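Local coordinates for protein UDP-N-acetylmuramate--L-alanine ligase (Thermotoga maritima, PDB 1J6U) that catalyses the ATP-dependent joining of L-alanine to UDP-N-acetylmuramate, a step of peptidoglycan synthesis in bacterial cell wall formation, at residues 148-152 / 306-312; 244-248 / 275-280; 248-252 / 346-351; 341-345 / 375-380. One frame throughout, in Å; residues are numbered along the deposited sequence.

Interaction 1 (148-152 / 306-312)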
loop_
_atom_site.group_PDB
_atom_site.type_symbol
_atom_site.label_atom_id
_atom_site.label_comp_id
_atom_site.label_asym_id
_atom_site.label_seq_id
_atom_site.Cartn_x
_atom_site.Cartn_y
_atom_site.Cartn_z
ATOM N N GLY A 148 -3.754 -0.194 -4.420
ATOM C CA GLY A 148 -2.353 0.141 -4.630
ATOM C C GLY A 148 -1.481 -0.892 -3.929
ATOM O O GLY A 148 -0.419 -0.581 -3.399
ATOM N N GLY A 149 -1.932 -2.141 -3.916
ATOM C CA GLY A 149 -1.163 -3.161 -3.241
ATOM C C GLY A 149 -1.831 -4.466 -3.567
ATOM O O GLY A 149 -2.803 -4.468 -4.321
ATOM N N ILE A 150 -1.316 -5.580 -3.052
ATOM C CA ILE A 150 -1.938 -6.839 -3.359
ATOM C C ILE A 150 -2.717 -7.421 -2.170
ATOM O O ILE A 150 -2.197 -7.556 -1.055
ATOM C CB ILE A 150 -0.900 -7.890 -3.814
ATOM C CG1 ILE A 150 -0.175 -7.412 -5.070
ATOM C CG2 ILE A 150 -1.611 -9.237 -4.068
ATOM C CD1 ILE A 150 -1.089 -7.216 -6.273
HETATM N N MSE A 151 -3.969 -7.770 -2.421
HETATM C CA MSE A 151 -4.787 -8.399 -1.396
HETATM C C MSE A 151 -5.297 -9.671 -2.021
HETATM O O MSE A 151 -6.022 -9.639 -3.001
HETATM C CB MSE A 151 -5.971 -7.528 -0.973
HETATM C CG MSE A 151 -6.872 -8.271 0.006
HETATM SE SE MSE A 151 -7.999 -7.119 1.102
HETATM C CE MSE A 151 -9.287 -6.598 -0.242
ATOM N N ASP A 152 -4.933 -10.796 -1.436
ATOM C CA ASP A 152 -5.322 -12.083 -1.984
ATOM C C ASP A 152 -6.776 -12.356 -2.240
ATOM O O ASP A 152 -7.117 -13.108 -3.155
ATOM C CB ASP A 152 -4.719 -13.186 -1.134
ATOM C CG ASP A 152 -3.219 -13.105 -1.128
ATOM O OD1 ASP A 152 -2.669 -12.869 -2.233
ATOM O OD2 ASP A 152 -2.600 -13.254 -0.048
ATOM N N PHE A 306 -10.037 -9.544 7.985
ATOM C CA PHE A 306 -9.193 -8.884 7.011
ATOM C C PHE A 306 -7.808 -9.457 7.076
ATOM O O PHE A 306 -7.227 -9.450 8.133
ATOM C CB PHE A 306 -9.139 -7.407 7.325
ATOM C CG PHE A 306 -8.228 -6.644 6.450
ATOM C CD1 PHE A 306 -8.422 -6.626 5.061
ATOM C CD2 PHE A 306 -7.194 -5.908 7.009
ATOM C CE1 PHE A 306 -7.592 -5.882 4.262
ATOM C CE2 PHE A 306 -6.359 -5.153 6.221
ATOM C CZ PHE A 306 -6.553 -5.138 4.836
ATOM N N ARG A 307 -7.269 -9.926 5.948
ATOM C CA ARG A 307 -5.958 -10.550 5.967
ATOM C C ARG A 307 -4.744 -9.690 5.674
ATOM O O ARG A 307 -3.609 -10.134 5.831
ATOM C CB ARG A 307 -5.983 -11.844 5.141
ATOM C CG ARG A 307 -6.789 -12.930 5.895
ATOM C CD ARG A 307 -6.924 -14.278 5.190
ATOM N N GLY A 308 -4.982 -8.437 5.328
ATOM C CA GLY A 308 -3.876 -7.520 5.111
ATOM C C GLY A 308 -3.459 -7.428 3.668
ATOM O O GLY A 308 -3.942 -8.169 2.792
ATOM N N VAL A 309 -2.548 -6.511 3.421
ATOM C CA VAL A 309 -2.038 -6.283 2.078
ATOM C C VAL A 309 -0.611 -6.730 2.050
ATOM O O VAL A 309 0.111 -6.459 3.014
ATOM C CB VAL A 309 -2.017 -4.813 1.761
ATOM C CG1 VAL A 309 -1.380 -4.569 0.343
ATOM C CG2 VAL A 309 -3.408 -4.282 1.879
ATOM N N HIS A 310 -0.185 -7.382 0.959
ATOM C CA HIS A 310 1.229 -7.809 0.868
ATOM C C HIS A 310 2.189 -6.660 1.080
ATOM O O HIS A 310 1.976 -5.529 0.618
ATOM C CB HIS A 310 1.515 -8.542 -0.449
ATOM C CG HIS A 310 0.769 -9.848 -0.558
ATOM N ND1 HIS A 310 0.912 -10.721 -1.618
ATOM C CD2 HIS A 310 -0.141 -10.417 0.275
ATOM C CE1 HIS A 310 0.122 -11.766 -1.436
ATOM N NE2 HIS A 310 -0.528 -11.607 -0.295
ATOM N N ARG A 311 3.195 -6.953 1.886
ATOM C CA ARG A 311 4.260 -6.050 2.275
ATOM C C ARG A 311 3.860 -5.088 3.358
ATOM O O ARG A 311 4.609 -4.146 3.670
ATOM C CB ARG A 311 4.835 -5.271 1.093
ATOM C CG ARG A 311 5.448 -6.153 -0.009
ATOM C CD ARG A 311 6.863 -5.688 -0.226
ATOM N NE ARG A 311 7.126 -5.472 -1.627
ATOM C CZ ARG A 311 8.181 -4.821 -2.094
ATOM N NH1 ARG A 311 9.114 -4.309 -1.280
ATOM N NH2 ARG A 311 8.278 -4.655 -3.399
ATOM N N ARG A 312 2.675 -5.264 3.920
ATOM C CA ARG A 312 2.337 -4.410 5.081
ATOM C C ARG A 312 2.302 -5.477 6.181
ATOM O O ARG A 312 1.284 -6.117 6.411
ATOM C CB ARG A 312 0.984 -3.710 4.925
ATOM C CG ARG A 312 0.651 -3.360 3.517
ATOM C CD ARG A 312 1.280 -2.064 3.058
ATOM N NE ARG A 312 1.412 -2.150 1.610
ATOM C CZ ARG A 312 1.430 -1.110 0.795
ATOM N NH1 ARG A 312 1.329 0.118 1.285
ATOM N NH2 ARG A 312 1.532 -1.311 -0.508
HETATM O O HOH W 1 1.123 -5.035 -2.105
HETATM O O HOH W 2 -4.207 -10.728 1.674
#

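Interaction 2 (244-248 / 275-280)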
loop_
_atom_site.group_PDB
_atom_site.type_symbol
_atom_site.label_atom_id
_atom_site.label_comp_id
_atom_site.label_asym_id
_atom_site.label_seq_id
_atom_site.Cartn_x
_atom_site.Cartn_y
_atom_site.Cartn_z
ATOM N N THR A 244 -13.032 7.191 18.919
ATOM C CA THR A 244 -11.865 7.224 19.776
ATOM C C THR A 244 -11.473 5.843 20.351
ATOM O O THR A 244 -12.276 4.897 20.349
ATOM C CB THR A 244 -12.196 8.305 20.853
ATOM O OG1 THR A 244 -11.481 9.500 20.528
ATOM C CG2 THR A 244 -11.938 7.847 22.265
ATOM N N LEU A 245 -10.235 5.725 20.811
ATOM C CA LEU A 245 -9.745 4.468 21.391
ATOM C C LEU A 245 -9.717 4.533 22.896
ATOM O O LEU A 245 -9.034 5.377 23.477
ATOM C CB LEU A 245 -8.332 4.174 20.923
ATOM C CG LEU A 245 -8.249 3.862 19.452
ATOM C CD1 LEU A 245 -6.821 3.517 19.106
ATOM C CD2 LEU A 245 -9.163 2.687 19.156
ATOM N N GLU A 246 -10.451 3.652 23.546
ATOM C CA GLU A 246 -10.421 3.696 24.975
ATOM C C GLU A 246 -9.323 2.762 25.488
ATOM O O GLU A 246 -8.639 3.076 26.446
ATOM C CB GLU A 246 -11.773 3.299 25.541
ATOM C CG GLU A 246 -11.680 2.918 26.999
ATOM C CD GLU A 246 -12.998 2.463 27.555
ATOM O OE1 GLU A 246 -13.814 1.942 26.762
ATOM O OE2 GLU A 246 -13.207 2.614 28.783
HETATM N N MSE A 247 -9.161 1.617 24.843
HETATM C CA MSE A 247 -8.158 0.632 25.236
HETATM C C MSE A 247 -7.772 -0.204 24.050
HETATM O O MSE A 247 -8.580 -0.452 23.153
HETATM C CB MSE A 247 -8.685 -0.344 26.256
HETATM C CG MSE A 247 -9.174 0.242 27.522
HETATM SE SE MSE A 247 -10.111 -1.228 28.244
HETATM C CE MSE A 247 -11.887 -0.794 27.652
ATOM N N ARG A 248 -6.534 -0.663 24.074
ATOM C CA ARG A 248 -6.010 -1.479 22.999
ATOM C C ARG A 248 -5.146 -2.516 23.617
ATOM O O ARG A 248 -4.397 -2.238 24.535
ATOM C CB ARG A 248 -5.156 -0.666 22.041
ATOM C CG ARG A 248 -4.560 -1.521 20.952
ATOM C CD ARG A 248 -3.590 -0.728 20.104
ATOM N NE ARG A 248 -2.935 -1.619 19.171
ATOM C CZ ARG A 248 -1.649 -1.947 19.223
ATOM N NH1 ARG A 248 -0.841 -1.453 20.162
ATOM N NH2 ARG A 248 -1.181 -2.795 18.334
ATOM N N GLY A 275 -0.419 -4.220 14.644
ATOM C CA GLY A 275 0.041 -2.856 14.562
ATOM C C GLY A 275 -1.007 -1.831 14.986
ATOM O O GLY A 275 -2.202 -1.880 14.628
ATOM N N PHE A 276 -0.541 -0.892 15.784
ATOM C CA PHE A 276 -1.362 0.189 16.258
ATOM C C PHE A 276 -1.988 0.946 15.079
ATOM O O PHE A 276 -3.184 1.247 15.063
ATOM C CB PHE A 276 -0.506 1.154 17.051
ATOM C CG PHE A 276 -1.281 2.251 17.650
ATOM C CD1 PHE A 276 -2.075 2.017 18.769
ATOM C CD2 PHE A 276 -1.286 3.513 17.062
ATOM C CE1 PHE A 276 -2.865 3.019 19.294
ATOM C CE2 PHE A 276 -2.080 4.526 17.581
ATOM C CZ PHE A 276 -2.871 4.278 18.698
ATOM N N HIS A 277 -1.179 1.238 14.076
ATOM C CA HIS A 277 -1.690 1.975 12.944
ATOM C C HIS A 277 -2.792 1.265 12.200
ATOM O O HIS A 277 -3.660 1.908 11.602
ATOM C CB HIS A 277 -0.538 2.416 12.024
ATOM C CG HIS A 277 0.374 3.417 12.680
ATOM N ND1 HIS A 277 1.189 4.270 11.972
ATOM C CD2 HIS A 277 0.556 3.729 13.988
ATOM C CE1 HIS A 277 1.824 5.070 12.813
ATOM N NE2 HIS A 277 1.458 4.762 14.043
ATOM N N ASN A 278 -2.804 -0.055 12.241
ATOM C CA ASN A 278 -3.896 -0.732 11.583
ATOM C C ASN A 278 -5.216 -0.502 12.356
ATOM O O ASN A 278 -6.302 -0.584 11.771
ATOM C CB ASN A 278 -3.602 -2.221 11.446
ATOM C CG ASN A 278 -2.833 -2.532 10.191
ATOM O OD1 ASN A 278 -3.033 -1.914 9.153
ATOM N ND2 ASN A 278 -1.953 -3.506 10.277
ATOM N N VAL A 279 -5.116 -0.234 13.661
ATOM C CA VAL A 279 -6.295 0.046 14.459
ATOM C C VAL A 279 -6.839 1.390 13.971
ATOM O O VAL A 279 -8.019 1.531 13.738
ATOM C CB VAL A 279 -5.949 0.125 15.944
ATOM C CG1 VAL A 279 -7.156 0.582 16.713
ATOM C CG2 VAL A 279 -5.536 -1.266 16.450
ATOM N N LEU A 280 -5.961 2.370 13.795
ATOM C CA LEU A 280 -6.371 3.662 13.286
ATOM C C LEU A 280 -6.999 3.524 11.900
ATOM O O LEU A 280 -7.996 4.158 11.614
ATOM C CB LEU A 280 -5.174 4.623 13.270
ATOM C CG LEU A 280 -5.086 5.631 14.429
ATOM C CD1 LEU A 280 -5.732 5.116 15.695
ATOM C CD2 LEU A 280 -3.640 5.948 14.673
#

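Interaction 3 (248-252 / 346-351)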
loop_
_atom_site.group_PDB
_atom_site.type_symbol
_atom_site.label_atom_id
_atom_site.label_comp_id
_atom_site.label_asym_id
_atom_site.label_seq_id
_atom_site.Cartn_x
_atom_site.Cartn_y
_atom_site.Cartn_z
ATOM N N ARG A 248 -6.534 -0.663 24.074
ATOM C CA ARG A 248 -6.010 -1.479 22.999
ATOM C C ARG A 248 -5.146 -2.516 23.617
ATOM O O ARG A 248 -4.397 -2.238 24.535
ATOM C CB ARG A 248 -5.156 -0.666 22.041
ATOM C CG ARG A 248 -4.560 -1.521 20.952
ATOM C CD ARG A 248 -3.590 -0.728 20.104
ATOM N NE ARG A 248 -2.935 -1.619 19.171
ATOM C CZ ARG A 248 -1.649 -1.947 19.223
ATOM N NH1 ARG A 248 -0.841 -1.453 20.162
ATOM N NH2 ARG A 248 -1.181 -2.795 18.334
ATOM N N SER A 249 -5.254 -3.722 23.106
ATOM C CA SER A 249 -4.466 -4.802 23.625
ATOM C C SER A 249 -4.038 -5.636 22.422
ATOM O O SER A 249 -4.869 -6.165 21.648
ATOM C CB SER A 249 -5.307 -5.607 24.610
ATOM O OG SER A 249 -4.712 -6.864 24.842
ATOM N N ALA A 250 -2.727 -5.710 22.250
ATOM C CA ALA A 250 -2.154 -6.449 21.127
ATOM C C ALA A 250 -1.668 -7.791 21.606
ATOM O O ALA A 250 -1.092 -7.912 22.684
ATOM C CB ALA A 250 -0.987 -5.675 20.531
ATOM N N SER A 251 -1.907 -8.822 20.832
ATOM C CA SER A 251 -1.400 -10.109 21.257
ATOM C C SER A 251 -0.834 -10.798 20.017
ATOM O O SER A 251 -0.765 -10.197 18.954
ATOM C CB SER A 251 -2.521 -10.899 21.934
ATOM O OG SER A 251 -3.648 -10.895 21.092
ATOM N N ARG A 252 -0.411 -12.038 20.161
ATOM C CA ARG A 252 0.197 -12.773 19.072
ATOM C C ARG A 252 -0.722 -13.039 17.901
ATOM O O ARG A 252 -0.331 -12.851 16.746
ATOM C CB ARG A 252 0.765 -14.089 19.612
ATOM C CG ARG A 252 1.491 -14.931 18.597
ATOM C CD ARG A 252 1.930 -16.301 19.130
ATOM N NE ARG A 252 2.864 -16.903 18.198
ATOM C CZ ARG A 252 4.169 -16.975 18.390
ATOM N NH1 ARG A 252 4.717 -16.529 19.512
ATOM N NH2 ARG A 252 4.935 -17.364 17.387
ATOM N N GLU A 346 5.204 -6.601 19.747
ATOM C CA GLU A 346 3.885 -6.839 20.312
ATOM C C GLU A 346 3.390 -8.214 19.904
ATOM O O GLU A 346 2.783 -8.924 20.710
ATOM C CB GLU A 346 2.876 -5.819 19.800
ATOM C CG GLU A 346 2.774 -4.606 20.650
ATOM C CD GLU A 346 1.997 -3.491 19.974
ATOM O OE1 GLU A 346 1.822 -2.460 20.648
ATOM O OE2 GLU A 346 1.579 -3.638 18.787
ATOM N N VAL A 347 3.613 -8.571 18.634
ATOM C CA VAL A 347 3.160 -9.858 18.145
ATOM C C VAL A 347 4.029 -11.012 18.597
ATOM O O VAL A 347 3.509 -12.085 18.975
ATOM C CB VAL A 347 3.130 -9.900 16.660
ATOM C CG1 VAL A 347 2.739 -11.318 16.206
ATOM C CG2 VAL A 347 2.138 -8.865 16.153
ATOM N N PHE A 348 5.344 -10.782 18.552
ATOM C CA PHE A 348 6.307 -11.787 18.936
ATOM C C PHE A 348 7.075 -11.342 20.137
ATOM O O PHE A 348 8.187 -10.837 20.026
ATOM C CB PHE A 348 7.247 -12.030 17.802
ATOM C CG PHE A 348 6.561 -12.405 16.558
ATOM C CD1 PHE A 348 6.507 -11.514 15.492
ATOM C CD2 PHE A 348 5.981 -13.652 16.430
ATOM C CE1 PHE A 348 5.884 -11.873 14.304
ATOM C CE2 PHE A 348 5.344 -14.030 15.242
ATOM C CZ PHE A 348 5.291 -13.158 14.181
ATOM N N GLU A 349 6.473 -11.560 21.294
ATOM C CA GLU A 349 7.042 -11.159 22.559
ATOM C C GLU A 349 8.406 -11.745 22.867
ATOM O O GLU A 349 9.270 -11.042 23.361
ATOM C CB GLU A 349 6.091 -11.543 23.689
ATOM C CG GLU A 349 6.582 -11.111 25.064
ATOM C CD GLU A 349 5.693 -11.614 26.187
ATOM O OE1 GLU A 349 4.456 -11.419 26.091
ATOM O OE2 GLU A 349 6.238 -12.198 27.160
ATOM N N ASN A 350 8.605 -13.028 22.576
ATOM C CA ASN A 350 9.860 -13.661 22.918
ATOM C C ASN A 350 10.797 -14.072 21.832
ATOM O O ASN A 350 11.972 -14.259 22.086
ATOM C CB ASN A 350 9.586 -14.854 23.799
ATOM C CG ASN A 350 8.977 -14.446 25.105
ATOM O OD1 ASN A 350 9.539 -13.616 25.823
ATOM N ND2 ASN A 350 7.814 -15.003 25.422
ATOM N N GLU A 351 10.294 -14.205 20.625
ATOM C CA GLU A 351 11.146 -14.619 19.517
ATOM C C GLU A 351 12.306 -13.648 19.206
ATOM O O GLU A 351 12.321 -12.484 19.634
ATOM C CB GLU A 351 10.296 -14.816 18.246
ATOM C CG GLU A 351 9.333 -16.037 18.255
ATOM C CD GLU A 351 8.107 -15.895 19.207
ATOM O OE1 GLU A 351 7.843 -14.796 19.752
ATOM O OE2 GLU A 351 7.401 -16.905 19.404
HETATM O O HOH W 3 1.742 -7.757 23.232
#

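Interaction 4 (341-345 / 375-380)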
loop_
_atom_site.group_PDB
_atom_site.type_symbol
_atom_site.label_atom_id
_atom_site.label_comp_id
_atom_site.label_asym_id
_atom_site.label_seq_id
_atom_site.Cartn_x
_atom_site.Cartn_y
_atom_site.Cartn_z
ATOM N N LEU A 341 9.049 -2.474 14.136
ATOM C CA LEU A 341 9.678 -3.208 15.194
ATOM C C LEU A 341 8.804 -3.212 16.428
ATOM O O LEU A 341 8.705 -4.227 17.121
ATOM C CB LEU A 341 11.079 -2.643 15.466
ATOM C CG LEU A 341 12.077 -3.016 14.359
ATOM C CD1 LEU A 341 13.513 -2.588 14.782
ATOM C CD2 LEU A 341 12.022 -4.542 14.130
ATOM N N GLN A 342 8.155 -2.094 16.708
ATOM C CA GLN A 342 7.281 -2.074 17.862
ATOM C C GLN A 342 6.160 -3.083 17.634
ATOM O O GLN A 342 5.790 -3.827 18.561
ATOM C CB GLN A 342 6.730 -0.688 18.093
ATOM C CG GLN A 342 7.794 0.256 18.567
ATOM C CD GLN A 342 7.322 1.707 18.587
ATOM O OE1 GLN A 342 6.190 2.017 18.180
ATOM N NE2 GLN A 342 8.194 2.606 19.055
ATOM N N THR A 343 5.628 -3.176 16.417
ATOM C CA THR A 343 4.604 -4.179 16.299
ATOM C C THR A 343 5.175 -5.589 16.274
ATOM O O THR A 343 4.495 -6.534 16.717
ATOM C CB THR A 343 3.555 -3.885 15.135
ATOM O OG1 THR A 343 3.525 -4.934 14.159
ATOM C CG2 THR A 343 3.803 -2.583 14.533
ATOM N N ALA A 344 6.423 -5.752 15.820
ATOM C CA ALA A 344 7.016 -7.099 15.791
ATOM C C ALA A 344 7.095 -7.579 17.247
ATOM O O ALA A 344 6.756 -8.713 17.571
ATOM C CB ALA A 344 8.419 -7.072 15.165
ATOM N N LYS A 345 7.531 -6.695 18.126
ATOM C CA LYS A 345 7.622 -7.035 19.538
ATOM C C LYS A 345 6.249 -7.282 20.191
ATOM O O LYS A 345 6.138 -8.073 21.092
ATOM C CB LYS A 345 8.373 -5.935 20.276
ATOM C CG LYS A 345 9.865 -5.890 19.911
ATOM C CD LYS A 345 10.589 -7.214 20.234
ATOM C CE LYS A 345 12.094 -7.101 19.940
ATOM N NZ LYS A 345 12.861 -8.395 19.945
ATOM N N ALA A 375 16.306 3.482 15.030
ATOM C CA ALA A 375 15.046 2.789 14.761
ATOM C C ALA A 375 15.210 1.259 14.782
ATOM O O ALA A 375 14.306 0.522 15.169
ATOM C CB ALA A 375 14.488 3.224 13.394
ATOM N N LEU A 376 16.370 0.793 14.349
ATOM C CA LEU A 376 16.632 -0.620 14.287
ATOM C C LEU A 376 17.148 -1.189 15.585
ATOM O O LEU A 376 17.253 -2.392 15.725
ATOM C CB LEU A 376 17.616 -0.877 13.182
ATOM C CG LEU A 376 17.089 -0.515 11.802
ATOM C CD1 LEU A 376 18.263 -0.257 10.877
ATOM C CD2 LEU A 376 16.221 -1.639 11.262
ATOM N N GLN A 377 17.454 -0.325 16.543
ATOM C CA GLN A 377 17.975 -0.775 17.824
ATOM C C GLN A 377 17.110 -1.892 18.429
ATOM O O GLN A 377 17.632 -2.811 19.049
ATOM C CB GLN A 377 18.094 0.408 18.808
ATOM N N LEU A 378 15.797 -1.819 18.242
ATOM C CA LEU A 378 14.898 -2.831 18.784
ATOM C C LEU A 378 15.080 -4.260 18.209
ATOM O O LEU A 378 14.624 -5.237 18.821
ATOM C CB LEU A 378 13.434 -2.380 18.601
ATOM C CG LEU A 378 12.527 -2.205 19.841
ATOM C CD1 LEU A 378 11.044 -2.126 19.416
ATOM C CD2 LEU A 378 12.706 -3.379 20.785
ATOM N N ALA A 379 15.718 -4.399 17.043
ATOM C CA ALA A 379 15.928 -5.736 16.468
ATOM C C ALA A 379 17.075 -6.437 17.169
ATOM O O ALA A 379 17.932 -5.791 17.734
ATOM C CB ALA A 379 16.229 -5.650 14.984
ATOM N N ASP A 380 17.096 -7.764 17.142
ATOM C CA ASP A 380 18.179 -8.497 17.784
ATOM C C ASP A 380 19.398 -8.593 16.879
ATOM O O ASP A 380 20.525 -8.597 17.340
ATOM C CB ASP A 380 17.694 -9.882 18.141
ATOM C CG ASP A 380 16.497 -9.835 19.022
ATOM O OD1 ASP A 380 16.643 -9.302 20.143
ATOM O OD2 ASP A 380 15.416 -10.301 18.593
#

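Interaction 1 (148-152 / 306-312)
His310 and Asp152 form a histidine-carboxylate hydrogen bond between two loops: His310 NE2 donates its N-H to Asp152 OD2 at 2.7 Å. The oxygen lies near the imidazole plane and is met on its syn side, though from 33° out of the carboxylate plane; the two planes are 65° apart. Ile150 lies over one face of the ring, its CG2 making a CH-pi contact 4.2 Å from the ring centroid; that methyl stands anti to the isoleucine's backbone N, which carries it over the imidazole. The backbones are tied as well, His310 N bonding to Ile150 O at 2.9 Å. This joins the Mur ligase middle domain to the loop between helix 296-305 and strand 314-319, where a type II beta turn runs from Val309 to Arg312. A leucine in place of His310 would probably leave Asp152 OD2 without its ring N-H partner and the carboxylate freer to turn. One water bridges Ile150 N and His310 O; another links Asp152 N to Gly308 O. Selenomethionine Met151 brings SE to the edge of the Phe306 ring, 3.4 Å from CE1, a Met-aromatic contact. Gly149, without a side chain, lets Val309 CG1 approach its CA to 3.9 Å.

Interaction 2 (244-248 / 275-280)
Strand 243-250, an outer strand of the three-stranded antiparallel sheet in the Mur ligase middle domain, here packs against the first turn of helix 276-291. The chain turns a corner at Glu246, and Leu245 and Arg248, before and after that corner, both point toward the helix. Leu245 is the apolar half of the contact. Both its methyls touch Val279 CG1, CD2 at 3.8 Å, while CD1 also reaches Leu280 CD1 at 3.9 Å and touches Phe276 CE1. A branched aliphatic side chain suits this place because it can touch three helix residues at once.

Arg248 is the other half, and it works from CD outward. With CG anti to the backbone N (chi1 178°) and the chain extended as far as NE, it runs out past the aromatic ring, and its CD meets the ring edge 3.4 Å from Phe276 CD1. The guanidinium stands almost perpendicular to that ring, the two planes 88° apart, and one of its faces lies over the backbone at Phe276 CA. Its hydrogen bonds are made elsewhere: NH2 gives one to Gln255 OE1, and Gln255 NE2 in turn holds Gly275 O. Val279 serves both halves: CG1 meets Leu245, and CG2 sits near the edge of the guanidinium, 3.8 Å from Arg248 NE.

Interaction 3 (248-252 / 346-351)
Arg248 and Glu346 meet end-on in a two-pronged salt bridge: NH1 bonds to OE1 at 2.9 Å and NH2 to OE2, also at 2.9 Å. Both bonds are nearly straight and lie close to the guanidinium plane, but the carboxylate is turned 46° against it, and each oxygen is met from above its own plane. NH2 also bonds to Gln255 OE1. Glu346 is extended beyond CG, which carries its acid group from the end of helix 334-347 to the strand. At the other end Arg252, likewise outstretched, crosses Glu351 at about a right angle. Its NH1 bonds to the syn side of Glu351 OE2 at 2.7 Å, and NH2 adds a weak bond to the same oxygen. Asn323 ND2 also bonds to OE2, and Tyr325 OH to Arg252 NH2.

Between the two bridges a water donates to both Ala250 O and Glu346 O. The small Ala250 CB lies against the aliphatic part of Glu346, 3.9 Å from its CG. Arg252 CA makes a CA-H...O contact of 3.4 Å with Val347 O, and Val347 CG1 covers one face of the Phe348 ring. Phe348 sets its CD2 over one face of the Arg252 guanidinium.

Strand 243-250 and the loop after it are thus joined to the glutamate ligase domain by two salt bridges, with packing between them, so this domain contact is likely to be sensitive to ionic strength.

Interaction 4 (341-345 / 375-380)
Lys345 and Leu378 slide past each other in opposite directions, the lysine's methylenes lying along the leucine's branched end. Lys345 CG and CE both come 3.9 Å from Leu378 CD2, and CE also rests 3.3 Å from Leu378 O. A bend at chi2 (-59°) turns the rest of the chain along the leucine, bringing NZ to a long salt bridge with Asp380 OD2 at 3.5 Å. That oxygen has a closer tie to the backbone, as it accepts a hydrogen bond from Ile353 N.

One helical turn earlier, Leu341 points at the other segment. Its CD1 lies against the end of helix 371-376 and the type I turn from Leu376 to Ala379, 3.2 Å from Ala375 O and 3.6 Å from Ala379 N; Leu378 CB is 3.8 Å from Leu341 CD1. Gln342 crosses Leu378 at about a right angle, Gln342 CG 4.1 Å from Leu378 CD1. The turn leads from helix 371-376 to strand 381-384, so the contact seats helix 334-347 against the helix-to-strand connection within the glutamate ligase domain; Leu341 and Ala379 both also touch Val355 of strand 352-357.

Replacing Lys345 with an alanine would probably leave Asp380 without this cationic partner and uncover the side of Leu378 that the methylenes now line. Lysine suits the place because it is amphipathic: its chain serves the apolar leucine, while its ammonium offers the aspartate a long and probably modest electrostatic attraction.

Interactions 2 and 3 share Arg248, which packs on helix 276-291 in the one and bridges to Glu346 in the other; their centres are 14 Å apart. Helix 334-347 links interaction 3 to interaction 4, 12 Å away centre to centre, where Glu351 O comes within 3.9 Å of Asp380 OD2. Interactions 2 and 4 also touch, Gly275 CA lying 3.7 Å from Thr343 CB. Interaction 1 stands apart, its centre about 19 Å from that of interaction 2. It is nearest the predicted ATP site, the Arg312 side chain about 4 Å from that of Thr126, while the Leu280 side chain of interaction 2 is about 8 Å from Gly124; interactions 3 and 4 lie away from it.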